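Local coordinates for protein monovalent Na+/H+ antiporter subunit A (PDB 7D3U) that probably serves as an antiporter subunit of the bacterial Mrp complex, which exchanges sodium ions for protons across the cell membrane, at residues D70-V75 against L249-S254; T311-V316 against E490-D495; L670-H675 against R769-A774. All blocks are in the same frame, centred on the assembly; numbering follows the deposited sequence.

Contact 1. Residues D70-V75 against L249-S254; sequences DPLARV and LLLRFS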
loop_
_atom_site.group_PDB
_atom_site.type_symbol
_atom_site.label_atom_id
_atom_site.label_comp_id
_atom_site.label_asym_id
_atom_site.label_seq_id
_atom_site.Cartn_x
_atom_site.Cartn_y
_atom_site.Cartn_z
ATOM N N ASP B 70 30.310 -22.595 33.171
ATOM C CA ASP B 70 31.729 -22.905 33.115
ATOM C C ASP B 70 32.508 -21.889 33.948
ATOM O O ASP B 70 32.042 -20.769 34.164
ATOM C CB ASP B 70 32.214 -22.911 31.665
ATOM C CG ASP B 70 31.894 -21.625 30.936
ATOM O OD1 ASP B 70 30.983 -20.899 31.382
ATOM O OD2 ASP B 70 32.548 -21.343 29.911
ATOM N N PRO B 71 33.694 -22.262 34.437
ATOM C CA PRO B 71 34.387 -21.406 35.417
ATOM C C PRO B 71 34.586 -19.966 34.975
ATOM O O PRO B 71 34.612 -19.070 35.830
ATOM C CB PRO B 71 35.724 -22.127 35.611
ATOM C CG PRO B 71 35.411 -23.550 35.336
ATOM C CD PRO B 71 34.414 -23.528 34.218
ATOM N N LEU B 72 34.728 -19.709 33.674
ATOM C CA LEU B 72 34.757 -18.327 33.203
ATOM C C LEU B 72 33.472 -17.607 33.584
ATOM O O LEU B 72 33.498 -16.486 34.109
ATOM C CB LEU B 72 34.973 -18.289 31.692
ATOM C CG LEU B 72 34.677 -16.950 31.023
ATOM C CD1 LEU B 72 35.691 -15.915 31.462
ATOM C CD2 LEU B 72 34.681 -17.100 29.517
ATOM N N ALA B 73 32.329 -18.248 33.339
ATOM C CA ALA B 73 31.073 -17.701 33.828
ATOM C C ALA B 73 31.036 -17.675 35.348
ATOM O O ALA B 73 30.520 -16.724 35.933
ATOM C CB ALA B 73 29.896 -18.502 33.277
ATOM N N ARG B 74 31.594 -18.687 36.013
ATOM C CA ARG B 74 31.564 -18.678 37.473
ATOM C C ARG B 74 32.315 -17.482 38.041
ATOM O O ARG B 74 32.032 -17.049 39.163
ATOM C CB ARG B 74 32.141 -19.974 38.035
ATOM C CG ARG B 74 31.681 -20.255 39.451
ATOM C CD ARG B 74 32.459 -21.383 40.094
ATOM N NE ARG B 74 31.741 -21.930 41.240
ATOM C CZ ARG B 74 32.277 -22.745 42.139
ATOM N NH1 ARG B 74 31.545 -23.193 43.149
ATOM N NH2 ARG B 74 33.546 -23.113 42.031
ATOM N N VAL B 75 33.267 -16.935 37.285
ATOM C CA VAL B 75 33.958 -15.729 37.726
ATOM C C VAL B 75 33.197 -14.479 37.293
ATOM O O VAL B 75 33.100 -13.505 38.049
ATOM C CB VAL B 75 35.404 -15.728 37.198
ATOM C CG1 VAL B 75 36.054 -14.378 37.420
ATOM C CG2 VAL B 75 36.208 -16.819 37.875
ATOM N N LEU B 249 32.862 -11.615 25.851
ATOM C CA LEU B 249 32.668 -12.225 24.541
ATOM C C LEU B 249 34.001 -12.582 23.901
ATOM O O LEU B 249 34.132 -13.638 23.272
ATOM C CB LEU B 249 31.875 -11.288 23.634
ATOM C CG LEU B 249 31.410 -11.919 22.326
ATOM C CD1 LEU B 249 30.262 -12.867 22.593
ATOM C CD2 LEU B 249 31.009 -10.854 21.327
ATOM N N LEU B 250 35.004 -11.714 24.047
ATOM C CA LEU B 250 36.329 -12.023 23.521
ATOM C C LEU B 250 36.989 -13.157 24.293
ATOM O O LEU B 250 37.797 -13.900 23.728
ATOM C CB LEU B 250 37.212 -10.780 23.551
ATOM C CG LEU B 250 36.750 -9.655 22.632
ATOM C CD1 LEU B 250 37.789 -8.569 22.545
ATOM C CD2 LEU B 250 36.438 -10.199 21.255
ATOM N N LEU B 251 36.667 -13.301 25.578
ATOM C CA LEU B 251 37.246 -14.378 26.372
ATOM C C LEU B 251 36.581 -15.712 26.066
ATOM O O LEU B 251 37.252 -16.748 26.026
ATOM C CB LEU B 251 37.120 -14.053 27.859
ATOM C CG LEU B 251 38.350 -13.444 28.527
ATOM C CD1 LEU B 251 37.970 -12.784 29.836
ATOM C CD2 LEU B 251 39.396 -14.509 28.756
ATOM N N ARG B 252 35.266 -15.705 25.845
ATOM C CA ARG B 252 34.552 -16.938 25.542
ATOM C C ARG B 252 34.958 -17.483 24.182
ATOM O O ARG B 252 35.312 -18.660 24.054
ATOM C CB ARG B 252 33.045 -16.696 25.591
ATOM C CG ARG B 252 32.211 -17.910 25.239
ATOM C CD ARG B 252 32.580 -19.100 26.105
ATOM N NE ARG B 252 32.033 -18.980 27.451
ATOM C CZ ARG B 252 30.927 -19.591 27.862
ATOM N NH1 ARG B 252 30.250 -20.367 27.029
ATOM N NH2 ARG B 252 30.498 -19.426 29.104
ATOM N N PHE B 253 34.917 -16.640 23.155
ATOM C CA PHE B 253 35.240 -17.068 21.802
ATOM C C PHE B 253 36.733 -17.233 21.571
ATOM O O PHE B 253 37.134 -17.581 20.456
ATOM C CB PHE B 253 34.669 -16.077 20.788
ATOM C CG PHE B 253 33.235 -16.330 20.450
ATOM C CD1 PHE B 253 32.895 -17.241 19.471
ATOM C CD2 PHE B 253 32.224 -15.661 21.115
ATOM C CE1 PHE B 253 31.576 -17.479 19.160
ATOM C CE2 PHE B 253 30.903 -15.896 20.806
ATOM C CZ PHE B 253 30.578 -16.804 19.828
ATOM N N SER B 254 37.563 -17.002 22.581
ATOM C CA SER B 254 38.997 -17.180 22.417
ATOM C C SER B 254 39.415 -18.643 22.435
ATOM O O SER B 254 40.590 -18.935 22.197
ATOM C CB SER B 254 39.751 -16.413 23.502
ATOM O OG SER B 254 41.145 -16.618 23.378
#

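Contact 2. Residues T311-V316 against E490-D495; sequences TPAAMV and EGYEAD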
loop_
_atom_site.group_PDB
_atom_site.type_symbol
_atom_site.label_atom_id
_atom_site.label_comp_id
_atom_site.label_asym_id
_atom_site.label_seq_id
_atom_site.Cartn_x
_atom_site.Cartn_y
_atom_site.Cartn_z
ATOM N N THR B 311 47.246 -16.632 24.425
ATOM C CA THR B 311 48.005 -17.740 24.983
ATOM C C THR B 311 47.474 -18.022 26.378
ATOM O O THR B 311 46.871 -17.144 27.004
ATOM C CB THR B 311 49.510 -17.435 25.034
ATOM O OG1 THR B 311 49.750 -16.338 25.923
ATOM C CG2 THR B 311 50.045 -17.096 23.654
ATOM N N PRO B 312 47.654 -19.247 26.883
ATOM C CA PRO B 312 47.180 -19.552 28.243
ATOM C C PRO B 312 47.699 -18.599 29.302
ATOM O O PRO B 312 46.980 -18.305 30.264
ATOM C CB PRO B 312 47.688 -20.979 28.470
ATOM C CG PRO B 312 47.749 -21.563 27.112
ATOM C CD PRO B 312 48.169 -20.446 26.201
ATOM N N ALA B 313 48.926 -18.100 29.155
ATOM C CA ALA B 313 49.444 -17.105 30.084
ATOM C C ALA B 313 48.774 -15.751 29.922
ATOM O O ALA B 313 48.960 -14.882 30.779
ATOM C CB ALA B 313 50.954 -16.955 29.908
ATOM N N ALA B 314 48.009 -15.551 28.851
ATOM C CA ALA B 314 47.367 -14.271 28.595
ATOM C C ALA B 314 45.956 -14.195 29.153
ATOM O O ALA B 314 45.537 -13.128 29.613
ATOM C CB ALA B 314 47.332 -13.993 27.092
ATOM N N MET B 315 45.212 -15.302 29.126
ATOM C CA MET B 315 43.849 -15.281 29.644
ATOM C C MET B 315 43.828 -15.120 31.157
ATOM O O MET B 315 42.911 -14.493 31.698
ATOM C CB MET B 315 43.111 -16.549 29.231
ATOM C CG MET B 315 42.961 -16.688 27.735
ATOM S SD MET B 315 42.442 -15.147 26.970
ATOM C CE MET B 315 43.102 -15.365 25.324
ATOM N N VAL B 316 44.827 -15.665 31.852
ATOM C CA VAL B 316 44.929 -15.453 33.293
ATOM C C VAL B 316 45.093 -13.971 33.595
ATOM O O VAL B 316 44.420 -13.416 34.474
ATOM C CB VAL B 316 46.092 -16.273 33.874
ATOM C CG1 VAL B 316 46.189 -16.055 35.366
ATOM C CG2 VAL B 316 45.910 -17.744 33.560
ATOM N N GLU B 490 44.066 -24.802 26.502
ATOM C CA GLU B 490 45.056 -25.192 27.492
ATOM C C GLU B 490 44.855 -24.418 28.793
ATOM O O GLU B 490 44.038 -23.500 28.891
ATOM C CB GLU B 490 46.467 -24.965 26.954
ATOM C CG GLU B 490 46.593 -25.142 25.450
ATOM C CD GLU B 490 47.836 -24.479 24.887
ATOM O OE1 GLU B 490 48.908 -24.583 25.521
ATOM O OE2 GLU B 490 47.742 -23.855 23.810
ATOM N N GLY B 491 45.627 -24.810 29.811
ATOM C CA GLY B 491 45.598 -24.167 31.103
ATOM C C GLY B 491 46.987 -23.701 31.513
ATOM O O GLY B 491 48.005 -24.132 30.959
ATOM N N TYR B 492 47.016 -22.811 32.501
ATOM C CA TYR B 492 48.262 -22.208 32.953
ATOM C C TYR B 492 48.285 -22.159 34.471
ATOM O O TYR B 492 47.336 -21.673 35.094
ATOM C CB TYR B 492 48.431 -20.800 32.377
ATOM C CG TYR B 492 49.851 -20.291 32.415
ATOM C CD1 TYR B 492 50.770 -20.674 31.449
ATOM C CD2 TYR B 492 50.273 -19.426 33.414
ATOM C CE1 TYR B 492 52.070 -20.210 31.477
ATOM C CE2 TYR B 492 51.572 -18.958 33.451
ATOM C CZ TYR B 492 52.465 -19.353 32.480
ATOM O OH TYR B 492 53.760 -18.890 32.511
ATOM N N GLU B 493 49.367 -22.664 35.061
ATOM C CA GLU B 493 49.550 -22.598 36.505
ATOM C C GLU B 493 49.749 -21.148 36.927
ATOM O O GLU B 493 50.802 -20.557 36.668
ATOM C CB GLU B 493 50.740 -23.461 36.931
ATOM C CG GLU B 493 50.980 -23.523 38.433
ATOM C CD GLU B 493 52.134 -24.427 38.812
ATOM O OE1 GLU B 493 52.780 -24.981 37.901
ATOM O OE2 GLU B 493 52.398 -24.580 40.023
ATOM N N ALA B 494 48.746 -20.570 37.579
ATOM C CA ALA B 494 48.738 -19.153 37.904
ATOM C C ALA B 494 49.116 -18.919 39.360
ATOM O O ALA B 494 48.802 -19.723 40.241
ATOM C CB ALA B 494 47.362 -18.547 37.629
ATOM N N ASP B 495 49.788 -17.795 39.605
ATOM C CA ASP B 495 50.120 -17.384 40.964
ATOM C C ASP B 495 50.222 -15.867 41.002
ATOM O O ASP B 495 50.917 -15.267 40.177
ATOM C CB ASP B 495 51.425 -18.028 41.441
ATOM C CG ASP B 495 52.595 -17.724 40.531
ATOM O OD1 ASP B 495 52.389 -17.658 39.302
ATOM O OD2 ASP B 495 53.719 -17.554 41.046
#

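Contact 3. Residues L670-H675 against R769-A774; sequences LPRAFH and RDVPLA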
loop_
_atom_site.group_PDB
_atom_site.type_symbol
_atom_site.label_atom_id
_atom_site.label_comp_id
_atom_site.label_asym_id
_atom_site.label_seq_id
_atom_site.Cartn_x
_atom_site.Cartn_y
_atom_site.Cartn_z
ATOM N N LEU B 670 -15.482 21.725 -15.510
ATOM C CA LEU B 670 -14.083 21.944 -15.830
ATOM C C LEU B 670 -13.945 22.811 -17.073
ATOM O O LEU B 670 -14.902 22.978 -17.834
ATOM C CB LEU B 670 -13.384 20.598 -16.045
ATOM C CG LEU B 670 -13.432 19.652 -14.847
ATOM C CD1 LEU B 670 -13.015 18.259 -15.256
ATOM C CD2 LEU B 670 -12.549 20.165 -13.731
ATOM N N PRO B 671 -12.768 23.393 -17.308
ATOM C CA PRO B 671 -12.590 24.251 -18.486
ATOM C C PRO B 671 -12.797 23.486 -19.785
ATOM O O PRO B 671 -12.945 22.264 -19.817
ATOM C CB PRO B 671 -11.146 24.750 -18.353
ATOM C CG PRO B 671 -10.498 23.810 -17.393
ATOM C CD PRO B 671 -11.578 23.423 -16.443
ATOM N N ARG B 672 -12.794 24.241 -20.884
ATOM C CA ARG B 672 -13.158 23.681 -22.179
ATOM C C ARG B 672 -12.006 22.942 -22.841
ATOM O O ARG B 672 -12.240 22.002 -23.606
ATOM C CB ARG B 672 -13.660 24.787 -23.104
ATOM C CG ARG B 672 -14.939 25.450 -22.636
ATOM C CD ARG B 672 -15.817 25.838 -23.811
ATOM N NE ARG B 672 -17.230 25.845 -23.452
ATOM C CZ ARG B 672 -18.221 25.971 -24.327
ATOM N NH1 ARG B 672 -17.954 26.103 -25.619
ATOM N NH2 ARG B 672 -19.481 25.967 -23.910
ATOM N N ALA B 673 -10.769 23.344 -22.573
ATOM C CA ALA B 673 -9.605 22.773 -23.230
ATOM C C ALA B 673 -8.706 22.099 -22.207
ATOM O O ALA B 673 -8.584 22.563 -21.071
ATOM C CB ALA B 673 -8.816 23.845 -23.987
ATOM N N PHE B 674 -8.085 20.996 -22.617
ATOM C CA PHE B 674 -7.121 20.325 -21.763
ATOM C C PHE B 674 -5.954 21.254 -21.454
ATOM O O PHE B 674 -5.695 22.231 -22.163
ATOM C CB PHE B 674 -6.607 19.052 -22.428
ATOM C CG PHE B 674 -7.626 17.959 -22.514
ATOM C CD1 PHE B 674 -8.528 17.754 -21.489
ATOM C CD2 PHE B 674 -7.683 17.137 -23.621
ATOM C CE1 PHE B 674 -9.464 16.748 -21.568
ATOM C CE2 PHE B 674 -8.616 16.132 -23.703
ATOM C CZ PHE B 674 -9.508 15.938 -22.676
ATOM N N HIS B 675 -5.240 20.938 -20.381
ATOM C CA HIS B 675 -4.083 21.734 -20.006
ATOM C C HIS B 675 -2.961 21.524 -21.012
ATOM O O HIS B 675 -2.657 20.390 -21.392
ATOM C CB HIS B 675 -3.618 21.362 -18.602
ATOM C CG HIS B 675 -4.612 21.680 -17.530
ATOM N ND1 HIS B 675 -5.713 20.891 -17.277
ATOM C CD2 HIS B 675 -4.669 22.700 -16.642
ATOM C CE1 HIS B 675 -6.407 21.413 -16.281
ATOM N NE2 HIS B 675 -5.794 22.511 -15.878
ATOM N N ARG B 769 -19.290 25.444 -14.461
ATOM C CA ARG B 769 -18.529 26.581 -14.958
ATOM C C ARG B 769 -19.444 27.596 -15.633
ATOM O O ARG B 769 -20.305 27.243 -16.443
ATOM C CB ARG B 769 -17.449 26.099 -15.926
ATOM C CG ARG B 769 -17.138 27.050 -17.063
ATOM C CD ARG B 769 -16.215 26.399 -18.075
ATOM N NE ARG B 769 -16.756 25.139 -18.573
ATOM C CZ ARG B 769 -17.415 25.009 -19.718
ATOM N NH1 ARG B 769 -17.872 23.823 -20.095
ATOM N NH2 ARG B 769 -17.621 26.069 -20.487
ATOM N N ASP B 770 -19.253 28.866 -15.284
ATOM C CA ASP B 770 -20.117 29.952 -15.745
ATOM C C ASP B 770 -19.777 30.272 -17.194
ATOM O O ASP B 770 -18.932 31.119 -17.487
ATOM C CB ASP B 770 -19.953 31.179 -14.859
ATOM C CG ASP B 770 -20.554 30.987 -13.483
ATOM O OD1 ASP B 770 -21.337 30.030 -13.307
ATOM O OD2 ASP B 770 -20.241 31.789 -12.577
ATOM N N VAL B 771 -20.444 29.589 -18.113
ATOM C CA VAL B 771 -20.238 29.888 -19.534
ATOM C C VAL B 771 -20.968 31.182 -19.887
ATOM O O VAL B 771 -22.134 31.365 -19.492
ATOM C CB VAL B 771 -20.706 28.711 -20.404
ATOM C CG1 VAL B 771 -22.219 28.530 -20.352
ATOM C CG2 VAL B 771 -20.241 28.899 -21.842
ATOM N N PRO B 772 -20.317 32.127 -20.560
ATOM C CA PRO B 772 -21.002 33.367 -20.946
ATOM C C PRO B 772 -21.864 33.198 -22.188
ATOM O O PRO B 772 -21.408 33.473 -23.303
ATOM C CB PRO B 772 -19.845 34.344 -21.192
ATOM C CG PRO B 772 -18.701 33.471 -21.579
ATOM C CD PRO B 772 -18.868 32.185 -20.820
ATOM N N LEU B 773 -23.096 32.721 -22.012
ATOM C CA LEU B 773 -24.023 32.566 -23.128
ATOM C C LEU B 773 -24.197 33.887 -23.865
ATOM O O LEU B 773 -24.736 34.850 -23.311
ATOM C CB LEU B 773 -25.377 32.048 -22.638
ATOM C CG LEU B 773 -25.452 30.553 -22.323
ATOM C CD1 LEU B 773 -26.687 30.235 -21.493
ATOM C CD2 LEU B 773 -25.434 29.735 -23.601
ATOM N N ALA B 774 -23.739 33.941 -25.115
ATOM C CA ALA B 774 -23.741 35.182 -25.888
ATOM C C ALA B 774 -25.019 35.302 -26.719
ATOM O O ALA B 774 -24.997 35.416 -27.944
ATOM C CB ALA B 774 -22.497 35.256 -26.766
#

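Contact 1. Residues D70-V75 against L249-S254
Two membrane helices of the complex I-like antiporter fold meet here through a salt bridge beside leucine packing: the start of helix 71-94, where Asp70 holds the N-cap position, faces the last residues of helix 243-252. Asp70 and Arg252 reach out tip to tip. The arginine chain leaves the helix with CG anti to the backbone N, then bends at chi2 and chi3, which swings its end across to the aspartate. There a single guanidinium nitrogen does the gripping: NH2 of Arg252 lies 2.8 Å from OD1 of Asp70 and 2.9 Å from its OD2. The two planar groups stand 82° apart, and OD2 sits over one face of the guanidinium, so this is no flat, two-nitrogen pairing. An acid suits the N-cap, because the positive end of the helix dipole is likely to stabilise the ionised carboxylate, and the buried arginine beside it supplies the opposite charge. Leu72 packs beside the ion pair. Its CD2 comes to the guanidinium at the edge, in its plane, 3.8 Å from NE of Arg252, while the methyl of Ala73 approaches the same edge more loosely. CD1, the other branch of Leu72, turns to Leu251, which also packs on Ile319 of helix 312-341 and Ile307 of helix 288-308. On helix 71-94 itself, Arg74 instead turns to Trp44, bonding its carbonyl through NH1. Between the helices the apolar seam closes with CD1 of Leu72 4.2 Å from CD1 of Leu251.

Contact 2. Residues T311-V316 against E490-D495
Thr311 occupies the N-cap of helix 312-341, a membrane helix of the antiporter fold, and an irregular run of chain after helix 477-484 lies across this first turn. The carbonyl O of Thr311 accepts from two amides, those of Ala314 (N 2.7 Å away) and Met315, and so ties the turn down. Pro312 suits the place that follows, since the first turn of a helix does not need its missing N-H. Its ring packs against the loop: CG lies 3.6 Å from both CB and OE1 of Glu490, whose chain, extended beyond CG, crosses the proline obliquely, and CB of Pro312 faces CB of Tyr492 at 4.0 Å. The carbonyl O of Pro312 also lies close to that tyrosine CB. At Ala313 comes the most directional contact, a CH-pi interaction in which the methyl sits over the centre of the Tyr492 ring, 3.8 Å from the centroid and 14° off the ring normal. The tyrosine reaches there with CG anti to its backbone N (chi1 -161°). A short side chain fits, because ring atom CG also lies close to N and CA of Ala313, and CD1 close to the same N. Beyond the ring, the hydroxyl of Tyr492 is hydrogen-bonded to NZ of Lys389 on helix 379-391, linking the loop to a second helix. One turn on, Val316 splits its branches between two loop residues. Its CG2 lies 4.1 Å from CB of Tyr492. Its CG1, anti to the backbone N, meets the small side chain of Ala494 methyl to methyl, with 3.6 Å between CG1 and CB.

Contact 3. Residues L670-H675 against R769-A774
A loop-to-loop junction joins two parts of the chain related by sequence to the MbhD and MbhE subunits: the loop after helix 646-667 meets the irregular segment after helix 739-762, close to subunits C, F and G of the complex. Arg769 carries the contact. Its chain, bent at chi3, sends NE to the backbone carbonyl of Leu670, with 2.9 Å between NE and O. The bond is far from straight, with 131° at the hydrogen, and the donor stands above the carbonyl plane, 39° out of it. Leu670 lies beyond the helix end, and the long side chain of Arg769 is able to reach its carbonyl. CD of Arg769 comes within 4.2 Å of CA of Pro671. Arg672 crosses Arg769 at about a right angle, with the guanidinium planes 78° apart. CG of Arg672 lies over one face of the Arg769 guanidinium, towards the rim, 3.5 Å from NH2. Because NE of Arg672 and NH2 of Arg769 are both donors, their approach to 3.0 Å is no bond but a meeting of like charges. Arg672 finds its polar partners elsewhere: NH1 is hydrogen-bonded to OG of Ser95 of subunit G, and NH2 weakly to the carbonyl of Met80 of subunit F. An alanine in place of Arg769 would probably lose the bond to the Leu670 carbonyl and the surface against Arg672, loosening the junction between the loops. At the end of the inverse gamma turn centred on Asp770, Val771 touches the guanidinium of Arg672, with CG2 of Val771 3.7 Å from NH2.

How the contacts relate
Contacts 1 and 2 are neighbours, with centres about 13 Å apart, and Met315 joins them: its SD lies 3.6 Å from CD2 of Leu251, and its CE packs on OG of Ser254. The start of helix 312-341 lies against segment 249-254 through Met315 and against the loop 490-495 through Pro312, Ala313 and Val316. Bound detergent (dodecyl-beta-D-maltoside) touches Arg74 of contact 1 and lies about 12 Å from the side chain of Ala494 in contact 2. Contact 3 is on the opposite side of the chain's centre, its centre about 83 Å from that of contact 1 and 94 Å from that of contact 2. It adjoins subunits C, F and G, whereas no other protein chain touches contacts 1 and 2.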